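Local coordinates for protein beta-2-microglobulin (Danio rerio, PDB 4M9O) that forms part of the class I major histocompatibility complex and takes part in presenting peptide antigens to the immune system, at residues V70-E75 against F93-N98; T54-A57 against Q63-L66; V11-P16 against K21-I26. All coordinates share one frame; numbering follows the deposited sequence.

Interaction 1: V70-E75 against F93-N98; sequences VAFTPE and FSWEPN
Phe-72 and Trp-95 meet as a T-shaped aromatic pair, with the edge of the phenylalanine turned into the face of the indole. The ring planes stand at 84° to one another, and 5.2 Å separates the Phe-72 centroid from that of the six-membered ring of Trp-95. CE1 and CZ of Phe-72 do the touching: CE1 lies 3.7 Å from Trp-95 CZ3, while CZ sits 3.9 Å above the indole plane, displaced toward its rim. Trp-95 reaches across because its CG is anti to the backbone N (chi1 178°), which carries the benzo end of the indole toward strand 63-72. Tyr-80 meets the Phe-72 ring as well.

The indole's other neighbours within the two segments are prolines. Pro-74 CB approaches the rim of the indole, near its plane, at 4.1 Å from Trp-95 CZ3. On the face opposite Phe-72, Pro-97 lays its CD over the centre of the ring, 3.6 Å above the plane, so the indole is held between a phenyl edge and a proline ring. Leu-25 touches both aromatic residues. An alanine at Phe-72 would remove the edge that meets the indole and is likely to leave that face of Trp-95 without its aromatic partner, opening a gap beside Leu-25 and Tyr-80.

The evidence for a contact made by side chains alone is the backbone spacing: the nearest CA atoms, those of Pro-74 and Pro-97, are 10.2 Å apart, and the two segments bury just 103 Å² between them. Phe-72 comes from one four-stranded antiparallel sheet, and the segment bearing Trp-95 runs on from an outermost strand of the other. Their side chains meet between the sheets, as in the core of the immunoglobulin C1-type beta-sandwich.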
loop_
_atom_site.group_PDB
_atom_site.type_symbol
_atom_site.label_atom_id
_atom_site.label_comp_id
_atom_site.label_asym_id
_atom_site.label_seq_id
_atom_site.Cartn_x
_atom_site.Cartn_y
_atom_site.Cartn_z
ATOM N N VAL A 70 7.131 2.865 -2.966
ATOM C CA VAL A 70 8.527 2.902 -2.592
ATOM C C VAL A 70 9.446 2.046 -3.467
ATOM O O VAL A 70 9.090 1.000 -3.847
ATOM C CB VAL A 70 8.688 2.543 -1.110
ATOM C CG1 VAL A 70 8.558 1.125 -0.880
ATOM C CG2 VAL A 70 9.944 3.084 -0.543
ATOM N N ALA A 71 10.646 2.502 -3.738
ATOM C CA ALA A 71 11.632 1.668 -4.383
ATOM C C ALA A 71 12.061 0.562 -3.425
ATOM O O ALA A 71 12.232 0.808 -2.272
ATOM C CB ALA A 71 12.779 2.442 -4.796
ATOM N N PHE A 72 12.202 -0.651 -3.925
ATOM C CA PHE A 72 12.649 -1.788 -3.126
ATOM C C PHE A 72 13.376 -2.853 -3.923
ATOM O O PHE A 72 13.276 -2.854 -5.090
ATOM C CB PHE A 72 11.531 -2.397 -2.271
ATOM C CG PHE A 72 10.577 -3.321 -3.007
ATOM C CD1 PHE A 72 10.619 -4.647 -2.784
ATOM C CD2 PHE A 72 9.620 -2.852 -3.851
ATOM C CE1 PHE A 72 9.769 -5.492 -3.426
ATOM C CE2 PHE A 72 8.771 -3.704 -4.482
ATOM C CZ PHE A 72 8.844 -5.012 -4.257
ATOM N N THR A 73 14.099 -3.731 -3.259
ATOM C CA THR A 73 14.730 -4.862 -3.883
ATOM C C THR A 73 14.415 -6.119 -3.077
ATOM O O THR A 73 14.928 -6.316 -2.027
ATOM C CB THR A 73 16.243 -4.648 -3.975
ATOM O OG1 THR A 73 16.495 -3.530 -4.789
ATOM C CG2 THR A 73 16.938 -5.830 -4.567
ATOM N N PRO A 74 13.578 -6.983 -3.598
ATOM C CA PRO A 74 13.197 -8.163 -2.854
ATOM C C PRO A 74 14.336 -9.161 -2.639
ATOM O O PRO A 74 15.136 -9.301 -3.478
ATOM C CB PRO A 74 12.105 -8.753 -3.729
ATOM C CG PRO A 74 12.277 -8.162 -4.997
ATOM C CD PRO A 74 12.758 -6.845 -4.798
ATOM N N GLU A 75 14.395 -9.785 -1.485
ATOM C CA GLU A 75 15.349 -10.809 -1.176
ATOM C C GLU A 75 14.642 -11.883 -0.378
ATOM O O GLU A 75 13.634 -11.648 0.234
ATOM C CB GLU A 75 16.576 -10.293 -0.425
ATOM C CG GLU A 75 17.181 -8.952 -0.861
ATOM C CD GLU A 75 18.080 -9.005 -2.066
ATOM O OE1 GLU A 75 18.277 -10.053 -2.649
ATOM O OE2 GLU A 75 18.616 -7.968 -2.441
ATOM N N PHE A 93 -1.689 -5.701 4.975
ATOM C CA PHE A 93 -1.808 -6.437 3.734
ATOM C C PHE A 93 -0.433 -6.815 3.207
ATOM O O PHE A 93 0.369 -5.998 2.938
ATOM C CB PHE A 93 -2.620 -5.643 2.717
ATOM C CG PHE A 93 -3.976 -5.258 3.202
ATOM C CD1 PHE A 93 -5.078 -5.969 2.834
ATOM C CD2 PHE A 93 -4.149 -4.226 4.069
ATOM C CE1 PHE A 93 -6.294 -5.638 3.277
ATOM C CE2 PHE A 93 -5.373 -3.905 4.500
ATOM C CZ PHE A 93 -6.444 -4.627 4.108
ATOM N N SER A 94 -0.191 -8.097 3.105
ATOM C CA SER A 94 1.090 -8.621 2.665
ATOM C C SER A 94 1.301 -8.654 1.154
ATOM O O SER A 94 0.423 -8.937 0.452
ATOM C CB SER A 94 1.309 -10.012 3.238
ATOM O OG SER A 94 1.408 -9.999 4.630
ATOM N N TRP A 95 2.488 -8.367 0.690
ATOM C CA TRP A 95 2.836 -8.572 -0.694
ATOM C C TRP A 95 3.192 -10.049 -0.824
ATOM O O TRP A 95 4.070 -10.516 -0.184
ATOM C CB TRP A 95 3.997 -7.702 -1.127
ATOM C CG TRP A 95 4.432 -7.904 -2.544
ATOM C CD1 TRP A 95 3.672 -7.814 -3.634
ATOM C CD2 TRP A 95 5.730 -8.221 -2.997
ATOM N NE1 TRP A 95 4.388 -8.046 -4.730
ATOM C CE2 TRP A 95 5.669 -8.310 -4.375
ATOM C CE3 TRP A 95 6.952 -8.450 -2.366
ATOM C CZ2 TRP A 95 6.771 -8.612 -5.140
ATOM C CZ3 TRP A 95 8.025 -8.739 -3.128
ATOM C CH2 TRP A 95 7.931 -8.814 -4.502
ATOM N N GLU A 96 2.459 -10.726 -1.678
ATOM C CA GLU A 96 2.508 -12.152 -1.861
ATOM C C GLU A 96 2.792 -12.485 -3.315
ATOM O O GLU A 96 1.889 -12.768 -4.041
ATOM C CB GLU A 96 1.147 -12.758 -1.505
ATOM C CG GLU A 96 0.800 -12.815 -0.029
ATOM C CD GLU A 96 -0.632 -13.292 0.283
ATOM O OE1 GLU A 96 -1.409 -13.572 -0.641
ATOM O OE2 GLU A 96 -0.989 -13.390 1.475
ATOM N N PRO A 97 4.039 -12.417 -3.748
ATOM C CA PRO A 97 4.348 -12.820 -5.104
ATOM C C PRO A 97 4.541 -14.312 -5.095
ATOM O O PRO A 97 4.502 -14.924 -4.067
ATOM C CB PRO A 97 5.669 -12.144 -5.352
ATOM C CG PRO A 97 6.276 -12.151 -4.082
ATOM C CD PRO A 97 5.228 -11.848 -3.121
ATOM N N ASN A 98 4.774 -14.870 -6.235
ATOM C CA ASN A 98 5.219 -16.221 -6.257
ATOM C C ASN A 98 6.489 -16.165 -7.029
ATOM O O ASN A 98 6.498 -16.029 -8.222
ATOM C CB ASN A 98 4.221 -17.143 -6.889
ATOM C CG ASN A 98 4.474 -18.574 -6.526
ATOM O OD1 ASN A 98 5.505 -19.120 -6.867
ATOM N ND2 ASN A 98 3.552 -19.183 -5.804
#

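Interaction 2: T54-A57 against Q63-L66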
loop_
_atom_site.group_PDB
_atom_site.type_symbol
_atom_site.label_atom_id
_atom_site.label_comp_id
_atom_site.label_asym_id
_atom_site.label_seq_id
_atom_site.Cartn_x
_atom_site.Cartn_y
_atom_site.Cartn_z
ATOM N N THR A 54 0.619 9.871 -3.088
ATOM C CA THR A 54 -0.147 10.762 -3.927
ATOM C C THR A 54 -1.088 11.603 -3.067
ATOM O O THR A 54 -1.377 11.250 -1.990
ATOM C CB THR A 54 -0.914 10.037 -5.067
ATOM O OG1 THR A 54 -1.874 9.159 -4.534
ATOM C CG2 THR A 54 0.032 9.270 -5.954
ATOM N N ASP A 55 -1.488 12.748 -3.564
ATOM C CA ASP A 55 -2.499 13.543 -2.923
ATOM C C ASP A 55 -3.820 12.817 -3.118
ATOM O O ASP A 55 -4.021 12.252 -4.116
ATOM C CB ASP A 55 -2.524 14.950 -3.462
ATOM C CG ASP A 55 -1.312 15.756 -3.030
ATOM O OD1 ASP A 55 -1.042 15.840 -1.841
ATOM O OD2 ASP A 55 -0.625 16.279 -3.889
ATOM N N LEU A 56 -4.675 12.834 -2.126
ATOM C CA LEU A 56 -5.922 12.109 -2.162
ATOM C C LEU A 56 -6.757 12.559 -3.343
ATOM O O LEU A 56 -6.910 13.713 -3.559
ATOM C CB LEU A 56 -6.676 12.325 -0.867
ATOM C CG LEU A 56 -8.035 11.660 -0.739
ATOM C CD1 LEU A 56 -7.943 10.240 -0.368
ATOM C CD2 LEU A 56 -8.928 12.376 0.141
ATOM N N ALA A 57 -7.244 11.606 -4.107
ATOM C CA ALA A 57 -8.015 11.861 -5.289
ATOM C C ALA A 57 -9.483 11.547 -5.097
ATOM O O ALA A 57 -9.819 10.650 -4.427
ATOM C CB ALA A 57 -7.478 11.085 -6.433
ATOM N N GLN A 63 -15.863 8.498 -5.248
ATOM C CA GLN A 63 -14.689 7.690 -5.066
ATOM C C GLN A 63 -13.394 8.381 -4.665
ATOM O O GLN A 63 -12.870 9.180 -5.352
ATOM C CB GLN A 63 -14.461 6.786 -6.254
ATOM C CG GLN A 63 -13.489 5.699 -5.942
ATOM C CD GLN A 63 -13.175 4.857 -7.110
ATOM O OE1 GLN A 63 -12.831 5.351 -8.148
ATOM N NE2 GLN A 63 -13.281 3.582 -6.947
ATOM N N PHE A 64 -12.901 8.000 -3.531
ATOM C CA PHE A 64 -11.654 8.476 -3.027
ATOM C C PHE A 64 -10.574 7.427 -3.313
ATOM O O PHE A 64 -10.819 6.280 -3.192
ATOM C CB PHE A 64 -11.776 8.742 -1.526
ATOM C CG PHE A 64 -12.646 9.932 -1.160
ATOM C CD1 PHE A 64 -12.191 11.193 -1.294
ATOM C CD2 PHE A 64 -13.880 9.764 -0.623
ATOM C CE1 PHE A 64 -12.961 12.229 -0.956
ATOM C CE2 PHE A 64 -14.625 10.818 -0.289
ATOM C CZ PHE A 64 -14.178 12.030 -0.456
ATOM N N HIS A 65 -9.390 7.854 -3.687
ATOM C CA HIS A 65 -8.270 6.964 -3.800
ATOM C C HIS A 65 -6.902 7.562 -3.497
ATOM O O HIS A 65 -6.672 8.704 -3.691
ATOM C CB HIS A 65 -8.258 6.148 -5.094
ATOM C CG HIS A 65 -8.074 6.957 -6.319
ATOM N ND1 HIS A 65 -6.837 7.264 -6.827
ATOM C CD2 HIS A 65 -8.967 7.531 -7.137
ATOM C CE1 HIS A 65 -6.978 7.981 -7.918
ATOM N NE2 HIS A 65 -8.263 8.151 -8.131
ATOM N N LEU A 66 -6.036 6.722 -3.005
ATOM C CA LEU A 66 -4.730 7.079 -2.588
ATOM C C LEU A 66 -3.733 5.984 -2.929
ATOM O O LEU A 66 -4.028 4.852 -2.794
ATOM C CB LEU A 66 -4.784 7.283 -1.090
ATOM C CG LEU A 66 -3.776 8.115 -0.354
ATOM C CD1 LEU A 66 -3.822 9.527 -0.800
ATOM C CD2 LEU A 66 -4.041 8.047 1.126
HETATM O O HOH W 1 -4.455 9.936 -5.387
#
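Ala-57 and His-65 form an antiparallel hydrogen-bonded pair in the beta hairpin of strands 52-59 and 63-72, at the border of one sheet of the immunoglobulin sandwich. The directions of 54-57 and 63-66 differ by 174°.

Gln-63 begins the segment and directs its NE2 to Ser-31 OG, on the side of strand 23-30. Phe-64 then meets Leu-56: its CD1 is 3.8 Å from Leu-56 CD2, the two side chains crossing at a slant. The CA of Phe-64 also makes a CA-H...O contact of 3.2 Å with Ala-57 O, and its ring stacks on that of Phe-58.

At His-65 the backbone bonds run both ways. Ala-57 N gives a nearly straight bond to His-65 O (170° at the hydrogen), with the donor in the carbonyl plane; His-65 N returns one to Ala-57 O. With CG between the backbone N and the carbonyl carbon (chi1 66°), the imidazole lies against its paired neighbour, and Ala-57 CB stands 3.6 Å from the ring centroid in a CH-pi contact over the face.

Leu-66 places CD1 3.6 Å from Leu-56 CA. Here the regular ladder is interrupted; it resumes at Thr-54, which bonds Thr-67 through both its backbone and its OG1. At the interruption a water accepts from Thr-54 OG1 while donating to Asp-55 O at 2.7 Å and His-65 O at 3.1 Å.

Interaction 3: V11-P16 against K21-I26; sequences VYSHFP and KPNTLI
The Tyr-12 ring has Ile-26 O over one face, 4.2 Å above the plane and offset toward the rim, while the branched side chain of Ile-26 packs against its CE2, with CG2 at 3.5 Å. Tyr-12 CG sits between the backbone N and the carbonyl carbon (chi1 53°), bringing the ring across to this neighbour. The Phe-15 ring carries His-14 CD2 over one face and crosses the amide of Asn-23, their planes 41° apart.

That amide grips Phe-15 from both ends. Phe-15 N donates to a lone pair of Asn-23 OD1, in the carbonyl plane, and Asn-23 ND2 donates to Phe-15 O at 2.9 Å. The second bond is nearly straight yet reaches Phe-15 O from well above its carbonyl plane. Thr-24 N is a further donor to OD1, and these three bonds together fix the rotation of the amide; Phe-15 O also accepts from Ser-13 OG. Lys-21 bends to place NZ 3.5 Å from Phe-15 CB.

Regular pairing precedes this turn region: Tyr-12 and Ile-26 exchange backbone bonds, and His-14 N donates to Thr-24 O at 3.1 Å. Val-11 CG1 meets Leu-25 CD1 at 4.1 Å, and both residues touch Trp-95. With strands 11-13 and 23-26 at 167°, the arrangement is an antiparallel beta hairpin, the one that opens the immunoglobulin C1-type sandwich.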
loop_
_atom_site.group_PDB
_atom_site.type_symbol
_atom_site.label_atom_id
_atom_site.label_comp_id
_atom_site.label_asym_id
_atom_site.label_seq_id
_atom_site.Cartn_x
_atom_site.Cartn_y
_atom_site.Cartn_z
ATOM N N VAL A 11 -1.860 -4.531 -2.614
ATOM C CA VAL A 11 -0.407 -4.444 -2.597
ATOM C C VAL A 11 0.215 -5.225 -3.760
ATOM O O VAL A 11 -0.105 -6.345 -3.969
ATOM C CB VAL A 11 0.177 -4.893 -1.288
ATOM C CG1 VAL A 11 1.559 -4.433 -1.136
ATOM C CG2 VAL A 11 -0.621 -4.429 -0.193
ATOM N N TYR A 12 1.073 -4.582 -4.517
ATOM C CA TYR A 12 1.619 -5.112 -5.721
ATOM C C TYR A 12 2.912 -4.441 -6.099
ATOM O O TYR A 12 3.160 -3.350 -5.729
ATOM C CB TYR A 12 0.608 -5.026 -6.882
ATOM C CG TYR A 12 0.020 -3.683 -7.124
ATOM C CD1 TYR A 12 -1.150 -3.319 -6.536
ATOM C CD2 TYR A 12 0.641 -2.773 -7.935
ATOM C CE1 TYR A 12 -1.688 -2.126 -6.737
ATOM C CE2 TYR A 12 0.094 -1.530 -8.146
ATOM C CZ TYR A 12 -1.072 -1.209 -7.526
ATOM O OH TYR A 12 -1.645 -0.021 -7.714
ATOM N N SER A 13 3.716 -5.132 -6.872
ATOM C CA SER A 13 4.879 -4.557 -7.493
ATOM C C SER A 13 4.592 -4.085 -8.912
ATOM O O SER A 13 3.743 -4.592 -9.562
ATOM C CB SER A 13 6.090 -5.484 -7.482
ATOM O OG SER A 13 5.840 -6.677 -8.125
ATOM N N HIS A 14 5.336 -3.092 -9.347
ATOM C CA HIS A 14 5.255 -2.542 -10.663
ATOM C C HIS A 14 5.669 -3.547 -11.727
ATOM O O HIS A 14 5.036 -3.687 -12.714
ATOM C CB HIS A 14 6.070 -1.275 -10.772
ATOM C CG HIS A 14 5.733 -0.452 -11.960
ATOM N ND1 HIS A 14 4.448 -0.266 -12.389
ATOM C CD2 HIS A 14 6.514 0.191 -12.841
ATOM C CE1 HIS A 14 4.454 0.472 -13.472
ATOM N NE2 HIS A 14 5.695 0.769 -13.762
ATOM N N PHE A 15 6.716 -4.283 -11.432
ATOM C CA PHE A 15 7.270 -5.285 -12.278
ATOM C C PHE A 15 7.225 -6.614 -11.599
ATOM O O PHE A 15 7.098 -6.693 -10.438
ATOM C CB PHE A 15 8.702 -4.960 -12.559
ATOM C CG PHE A 15 8.871 -3.830 -13.429
ATOM C CD1 PHE A 15 8.310 -3.830 -14.630
ATOM C CD2 PHE A 15 9.563 -2.731 -13.030
ATOM C CE1 PHE A 15 8.457 -2.797 -15.437
ATOM C CE2 PHE A 15 9.701 -1.695 -13.834
ATOM C CZ PHE A 15 9.163 -1.729 -15.045
ATOM N N PRO A 16 7.338 -7.663 -12.356
ATOM C CA PRO A 16 7.318 -8.977 -11.772
ATOM C C PRO A 16 8.501 -9.064 -10.860
ATOM O O PRO A 16 9.543 -8.614 -11.172
ATOM C CB PRO A 16 7.494 -9.866 -12.966
ATOM C CG PRO A 16 7.119 -9.119 -14.035
ATOM C CD PRO A 16 7.126 -7.723 -13.786
ATOM N N LYS A 21 16.497 -7.823 -7.795
ATOM C CA LYS A 21 16.289 -6.834 -8.824
ATOM C C LYS A 21 15.456 -5.673 -8.302
ATOM O O LYS A 21 14.434 -5.879 -7.755
ATOM C CB LYS A 21 15.689 -7.473 -10.082
ATOM C CG LYS A 21 15.054 -6.514 -11.085
ATOM C CD LYS A 21 14.075 -7.177 -12.067
ATOM C CE LYS A 21 12.531 -6.946 -11.713
ATOM N NZ LYS A 21 12.061 -5.558 -11.825
ATOM N N PRO A 22 15.929 -4.458 -8.512
ATOM C CA PRO A 22 15.215 -3.254 -8.116
ATOM C C PRO A 22 13.886 -3.126 -8.782
ATOM O O PRO A 22 13.784 -3.353 -9.955
ATOM C CB PRO A 22 16.103 -2.150 -8.640
ATOM C CG PRO A 22 17.342 -2.730 -8.796
ATOM C CD PRO A 22 17.163 -4.114 -9.200
ATOM N N ASN A 23 12.895 -2.746 -7.994
ATOM C CA ASN A 23 11.504 -2.697 -8.346
ATOM C C ASN A 23 10.805 -1.601 -7.558
ATOM O O ASN A 23 11.409 -0.916 -6.828
ATOM C CB ASN A 23 10.864 -4.042 -8.045
ATOM C CG ASN A 23 9.645 -4.358 -8.904
ATOM O OD1 ASN A 23 8.917 -3.519 -9.323
ATOM N ND2 ASN A 23 9.432 -5.597 -9.105
ATOM N N THR A 24 9.521 -1.443 -7.763
ATOM C CA THR A 24 8.710 -0.523 -7.008
ATOM C C THR A 24 7.602 -1.285 -6.311
ATOM O O THR A 24 6.920 -2.058 -6.917
ATOM C CB THR A 24 8.088 0.545 -7.874
ATOM O OG1 THR A 24 9.079 1.186 -8.625
ATOM C CG2 THR A 24 7.422 1.545 -7.054
ATOM N N LEU A 25 7.455 -1.026 -5.030
ATOM C CA LEU A 25 6.405 -1.573 -4.212
ATOM C C LEU A 25 5.268 -0.551 -4.100
ATOM O O LEU A 25 5.497 0.587 -3.841
ATOM C CB LEU A 25 6.917 -2.052 -2.850
ATOM C CG LEU A 25 5.934 -2.773 -1.915
ATOM C CD1 LEU A 25 5.457 -4.049 -2.411
ATOM C CD2 LEU A 25 6.386 -2.906 -0.484
ATOM N N ILE A 26 4.060 -0.992 -4.354
ATOM C CA ILE A 26 2.874 -0.145 -4.401
ATOM C C ILE A 26 1.704 -0.601 -3.544
ATOM O O ILE A 26 1.365 -1.727 -3.569
ATOM C CB ILE A 26 2.383 0.011 -5.851
ATOM C CG1 ILE A 26 3.523 0.381 -6.775
ATOM C CG2 ILE A 26 1.264 0.971 -5.945
ATOM C CD1 ILE A 26 3.379 -0.056 -8.156
#

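How the interactions relate
From the N terminus, interaction 3 comes first, joining strands 8-13 and 23-30 and closing the short loop 17-20. Interaction 2 follows, closing residues 58-62, the end of strand 52-59 and the turn 60-62 leading to strand 63-72. Interaction 1 then closes a longer excursion, residues 76-92, which includes strand 80-86. The three loops lie in series; none nests or crosses. Strands 23-30 and 63-72 are neighbours, so interactions 2 and 3 secure the two outer strands of one sheet, their centres about 20 Å apart. Interaction 1 shares strand 63-72 with interaction 2, adjoins interaction 3 through Val-70 O to Leu-25 N (2.9 Å), and ties this sheet to the other.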